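Local coordinates for protein pyruvate kinase (Pyrobaculum aerophilum, PDB 3QTG) that catalyses the last step of glycolysis, in which phosphoenolpyruvate and ADP are converted to pyruvate and ATP, with the help of a divalent metal cation, at residues P74-V79 with L412-A417; D195-V200 with F223-A228. One frame throughout, in Å; residues are numbered along the deposited sequence.

Contact 1 (P74-V79 with L412-A417)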
# COMPACT_ATOMS: atom_id res chain seq x y z
N PRO A 74 -10.50 36.98 -16.35
CA PRO A 74 -9.54 36.52 -17.37
C PRO A 74 -10.14 35.33 -18.11
O PRO A 74 -10.61 34.38 -17.47
CB PRO A 74 -8.34 36.05 -16.54
CG PRO A 74 -8.48 36.78 -15.21
CD PRO A 74 -9.95 36.85 -14.98
N LEU A 75 -10.14 35.39 -19.43
CA LEU A 75 -10.70 34.32 -20.24
C LEU A 75 -9.65 33.91 -21.23
O LEU A 75 -8.92 34.75 -21.74
CB LEU A 75 -11.97 34.78 -20.97
CG LEU A 75 -13.24 35.08 -20.17
CD1 LEU A 75 -14.36 35.53 -21.11
CD2 LEU A 75 -13.72 33.89 -19.32
N ALA A 76 -9.54 32.62 -21.47
CA ALA A 76 -8.64 32.11 -22.50
C ALA A 76 -9.29 32.27 -23.87
O ALA A 76 -10.47 31.96 -24.05
CB ALA A 76 -8.30 30.64 -22.25
N VAL A 77 -8.49 32.74 -24.83
CA VAL A 77 -8.87 32.70 -26.24
C VAL A 77 -8.07 31.63 -26.96
O VAL A 77 -6.83 31.66 -26.96
CB VAL A 77 -8.67 34.09 -26.93
CG1 VAL A 77 -8.87 33.98 -28.45
CG2 VAL A 77 -9.61 35.10 -26.35
N ILE A 78 -8.80 30.70 -27.57
CA ILE A 78 -8.26 29.61 -28.35
C ILE A 78 -8.60 29.82 -29.84
O ILE A 78 -9.76 30.07 -30.21
CB ILE A 78 -8.87 28.26 -27.87
CG1 ILE A 78 -8.67 28.08 -26.36
CG2 ILE A 78 -8.29 27.08 -28.67
CD1 ILE A 78 -9.76 27.25 -25.68
N VAL A 79 -7.61 29.73 -30.71
CA VAL A 79 -7.91 29.70 -32.13
C VAL A 79 -7.59 28.30 -32.63
O VAL A 79 -6.54 27.75 -32.32
CB VAL A 79 -7.19 30.83 -32.96
CG1 VAL A 79 -7.60 32.23 -32.46
CG2 VAL A 79 -5.66 30.66 -32.94
N LEU A 412 -4.17 30.36 -17.71
CA LEU A 412 -4.50 29.45 -16.61
C LEU A 412 -6.01 29.26 -16.42
O LEU A 412 -6.46 28.35 -15.72
CB LEU A 412 -3.86 29.96 -15.31
CG LEU A 412 -2.35 30.14 -15.34
CD1 LEU A 412 -1.87 30.67 -14.00
CD2 LEU A 412 -1.64 28.81 -15.71
N SER A 413 -6.77 30.10 -17.09
CA SER A 413 -8.22 30.07 -17.05
C SER A 413 -8.86 28.72 -17.43
O SER A 413 -9.95 28.39 -16.96
CB SER A 413 -8.75 31.16 -17.97
OG SER A 413 -10.09 31.44 -17.62
N ILE A 414 -8.17 27.97 -18.29
CA ILE A 414 -8.67 26.67 -18.75
C ILE A 414 -7.87 25.48 -18.20
O ILE A 414 -7.97 24.36 -18.71
CB ILE A 414 -8.87 26.63 -20.31
CG1 ILE A 414 -7.54 26.78 -21.08
CG2 ILE A 414 -9.86 27.72 -20.75
CD1 ILE A 414 -7.61 26.17 -22.49
N VAL A 415 -7.07 25.73 -17.16
CA VAL A 415 -6.36 24.68 -16.45
C VAL A 415 -7.21 24.26 -15.22
O VAL A 415 -7.80 25.11 -14.55
CB VAL A 415 -4.91 25.14 -16.03
CG1 VAL A 415 -4.17 24.01 -15.28
CG2 VAL A 415 -4.08 25.55 -17.27
N TRP A 416 -7.30 22.96 -14.98
CA TRP A 416 -7.99 22.36 -13.81
C TRP A 416 -7.86 23.15 -12.50
O TRP A 416 -6.75 23.40 -12.03
CB TRP A 416 -7.45 20.95 -13.59
CG TRP A 416 -7.89 20.32 -12.29
CD1 TRP A 416 -7.25 20.41 -11.07
CD2 TRP A 416 -9.05 19.50 -12.07
NE1 TRP A 416 -7.93 19.70 -10.13
CE2 TRP A 416 -9.05 19.14 -10.70
CE3 TRP A 416 -10.08 19.02 -12.91
CZ2 TRP A 416 -10.04 18.32 -10.12
CZ3 TRP A 416 -11.09 18.20 -12.34
CH2 TRP A 416 -11.05 17.86 -10.94
N ALA A 417 -9.01 23.52 -11.93
CA ALA A 417 -9.17 24.11 -10.57
C ALA A 417 -8.67 25.53 -10.39
O ALA A 417 -8.96 26.15 -9.36
CB ALA A 417 -8.58 23.18 -9.46

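Contact 2 (D195-V200 with F223-A228)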
# COMPACT_ATOMS: atom_id res chain seq x y z
N ASP A 195 -1.20 39.16 -29.61
CA ASP A 195 -0.99 39.30 -28.18
C ASP A 195 -2.25 38.94 -27.37
O ASP A 195 -2.21 38.71 -26.16
CB ASP A 195 -0.43 40.70 -27.84
CG ASP A 195 1.10 40.79 -28.08
OD1 ASP A 195 1.78 39.73 -28.15
OD2 ASP A 195 1.62 41.92 -28.21
N ASN A 196 -3.38 38.86 -28.08
CA ASN A 196 -4.65 38.50 -27.48
C ASN A 196 -5.03 37.03 -27.66
O ASN A 196 -6.13 36.63 -27.31
CB ASN A 196 -5.75 39.41 -28.02
CG ASN A 196 -6.01 40.58 -27.11
OD1 ASN A 196 -6.31 40.41 -25.93
ND2 ASN A 196 -5.90 41.79 -27.66
N ILE A 197 -4.10 36.24 -28.19
CA ILE A 197 -4.37 34.82 -28.45
C ILE A 197 -3.56 33.89 -27.53
O ILE A 197 -2.32 33.87 -27.55
CB ILE A 197 -4.12 34.45 -29.92
CG1 ILE A 197 -5.00 35.32 -30.84
CG2 ILE A 197 -4.43 32.99 -30.15
CD1 ILE A 197 -4.77 35.05 -32.28
N ASP A 198 -4.28 33.10 -26.74
CA ASP A 198 -3.70 32.36 -25.63
C ASP A 198 -3.34 30.93 -26.02
O ASP A 198 -2.36 30.38 -25.54
CB ASP A 198 -4.66 32.41 -24.43
CG ASP A 198 -5.08 33.86 -24.08
OD1 ASP A 198 -4.17 34.71 -23.87
OD2 ASP A 198 -6.30 34.16 -24.02
N TYR A 199 -4.12 30.33 -26.92
CA TYR A 199 -3.88 28.96 -27.37
C TYR A 199 -4.10 28.86 -28.86
O TYR A 199 -5.02 29.48 -29.39
CB TYR A 199 -4.87 28.00 -26.69
CG TYR A 199 -4.62 27.79 -25.22
CD1 TYR A 199 -3.93 26.66 -24.76
CD2 TYR A 199 -5.09 28.71 -24.27
CE1 TYR A 199 -3.70 26.47 -23.40
CE2 TYR A 199 -4.86 28.53 -22.92
CZ TYR A 199 -4.17 27.41 -22.49
OH TYR A 199 -3.96 27.21 -21.15
N VAL A 200 -3.26 28.07 -29.51
CA VAL A 200 -3.40 27.72 -30.92
C VAL A 200 -3.57 26.21 -31.00
O VAL A 200 -2.68 25.46 -30.58
CB VAL A 200 -2.13 28.12 -31.73
CG1 VAL A 200 -2.09 27.43 -33.10
CG2 VAL A 200 -2.03 29.62 -31.88
N PHE A 223 3.99 35.24 -31.93
CA PHE A 223 2.99 34.71 -31.00
C PHE A 223 3.66 34.23 -29.72
O PHE A 223 4.78 33.72 -29.75
CB PHE A 223 2.21 33.54 -31.61
CG PHE A 223 1.15 33.96 -32.58
CD1 PHE A 223 1.48 34.37 -33.87
CD2 PHE A 223 -0.19 33.94 -32.21
CE1 PHE A 223 0.50 34.74 -34.78
CE2 PHE A 223 -1.18 34.32 -33.11
CZ PHE A 223 -0.83 34.72 -34.40
N GLN A 224 2.96 34.40 -28.60
CA GLN A 224 3.36 33.78 -27.34
C GLN A 224 2.22 32.91 -26.83
O GLN A 224 1.65 33.15 -25.77
CB GLN A 224 3.74 34.85 -26.30
CG GLN A 224 4.94 35.69 -26.70
CD GLN A 224 5.04 36.98 -25.91
OE1 GLN A 224 5.46 38.01 -26.44
NE2 GLN A 224 4.65 36.94 -24.65
N SER A 225 1.88 31.89 -27.61
CA SER A 225 0.72 31.07 -27.34
C SER A 225 1.09 29.64 -26.94
O SER A 225 2.14 29.14 -27.35
CB SER A 225 -0.20 31.08 -28.55
OG SER A 225 -0.74 32.38 -28.73
N GLN A 226 0.23 29.01 -26.14
CA GLN A 226 0.38 27.58 -25.82
C GLN A 226 -0.09 26.81 -27.03
O GLN A 226 -1.04 27.23 -27.69
CB GLN A 226 -0.50 27.21 -24.63
CG GLN A 226 -0.14 27.91 -23.33
CD GLN A 226 1.16 27.40 -22.77
OE1 GLN A 226 2.15 28.12 -22.71
NE2 GLN A 226 1.18 26.14 -22.38
N VAL A 227 0.57 25.70 -27.34
CA VAL A 227 0.17 24.87 -28.46
C VAL A 227 -0.66 23.67 -27.99
O VAL A 227 -0.19 22.81 -27.25
CB VAL A 227 1.38 24.41 -29.30
CG1 VAL A 227 0.94 23.55 -30.43
CG2 VAL A 227 2.10 25.64 -29.84
N ALA A 228 -1.92 23.65 -28.43
CA ALA A 228 -2.84 22.57 -28.09
C ALA A 228 -2.89 21.59 -29.25
O ALA A 228 -3.06 21.99 -30.41
CB ALA A 228 -4.22 23.15 -27.78
O HOH W 1 0.39 35.11 -28.45

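Contact 1 (P74-V79 with L412-A417)
Pro74 offers its backbone carbonyl to the hydroxyl of Ser413: OG lies 3.0 Å from Pro74 O, a separation that suits a hydrogen bond, but the hydroxyl is also hydrogen-bonded to Asp43 O, its stronger partner, so the bond to Pro74 O is not settled. OG stands anti to the backbone N of Ser413 (chi1 -161°), which carries it out from the turn toward the chain just ahead of strand 76-80. Leu75 turns its side chain from the loop onto Tyr67, and its CA merely passes OG. At Ala76 the contact becomes apolar. Its methyl meets the CG2 branch of Ile414, CB to CG2 3.6 Å, while Ser413 CB lies near the Ala76 backbone N at 3.9 Å. Val77 points the other way, and Ile78 returns to the contact with the tip of its longer branch, CD1 touching Ile414 CD1 at 4.0 Å as the two side chains cross obliquely. Ile414 thus spans two residues of the strand, CG2 on Ala76 and CD1 on Ile78. Residues Leu412 to Val415 form a type I beta turn, closed by Val415 N on Leu412 O at 3.1 Å, which presents Ser413 and Ile414 together. The turn follows helix 406-412 and leads to strand 418-422 of the C-terminal alpha/beta domain. It packs against the N-terminal end of barrel strand 76-80, where Tyr199 of strand 199-202 also touches Ile414, and Val77 faces helix 54-71.

Contact 2 (D195-V200 with F223-A228)
Ser225 and Ile197 meet through a hydrogen bond from Ser225 OG to Ile197 O, just ahead of the point where two parallel strands pair; at 2.5 Å it is very short, and its exact length is doubtful. A water bridges the same place, giving a proton to Ile197 O and accepting one from Gln224 N at 2.7 Å, so the carbonyl accepts from both the hydroxyl and the water. Beyond it the backbones zip together in parallel register: Gln226 N donates to Asp198 O at 3.0 Å, Val200 N donates to Gln226 O, and Ala228 N donates to Val200 O at 2.9 Å. Tyr199 and Gln226 occupy one face of this ladder and lie side by side. Gln226 CB meets Tyr199 CD1 at 3.5 Å, and CG makes an off-centre CH-pi contact, 4.3 Å from the centroid of the tyrosine ring. The glutamine chain bends at chi2 (-71°), which turns CD aside; the amide plane stands 81° from that of the ring. Val200 and Val227 take the other face, Val200 CG2 approaching Ser225 CB. Ahead of both strands, Ile197 CD1 comes to the edge of the Phe223 ring, 3.8 Å from CE2 and near the ring plane. In the second shell Tyr199 OH is hydrogen-bonded to Ser411 O; Asp198 OD2 forms a salt bridge with Arg65 and accepts a hydrogen bond from Val77 N. Leu218 of helix 208-220 packs on Val200, Phe223 and Val227. Strand 199-202, that helix and strand 226-231 form a right-handed beta-alpha-beta unit, the repeating element of the TIM barrel; farther along strand 226-231 lies Lys230, the probable transition-state stabiliser.

In the fold
From the N terminus the chain lays down two barrel strands, then strand 76-80, the third, which carries the first side of contact 1. It passes through the mixed sheet between 101 and 169 before reaching 195-200. Contact 2 closes a short loop, pairing the fourth and fifth strands, which helix 208-220 connects. Contact 1 closes a far longer loop, with 333 residues from Val79 to Leu412, when the segment between helix 406-412 and strand 418-422 comes back against the barrel; contact 2 falls within its span. The two meet directly: Val79 N lies 2.9 Å from Tyr199 O, a probable hydrogen bond. Contact 2 forms part of the barrel wall; contact 1 joins that wall to the alpha/beta domain.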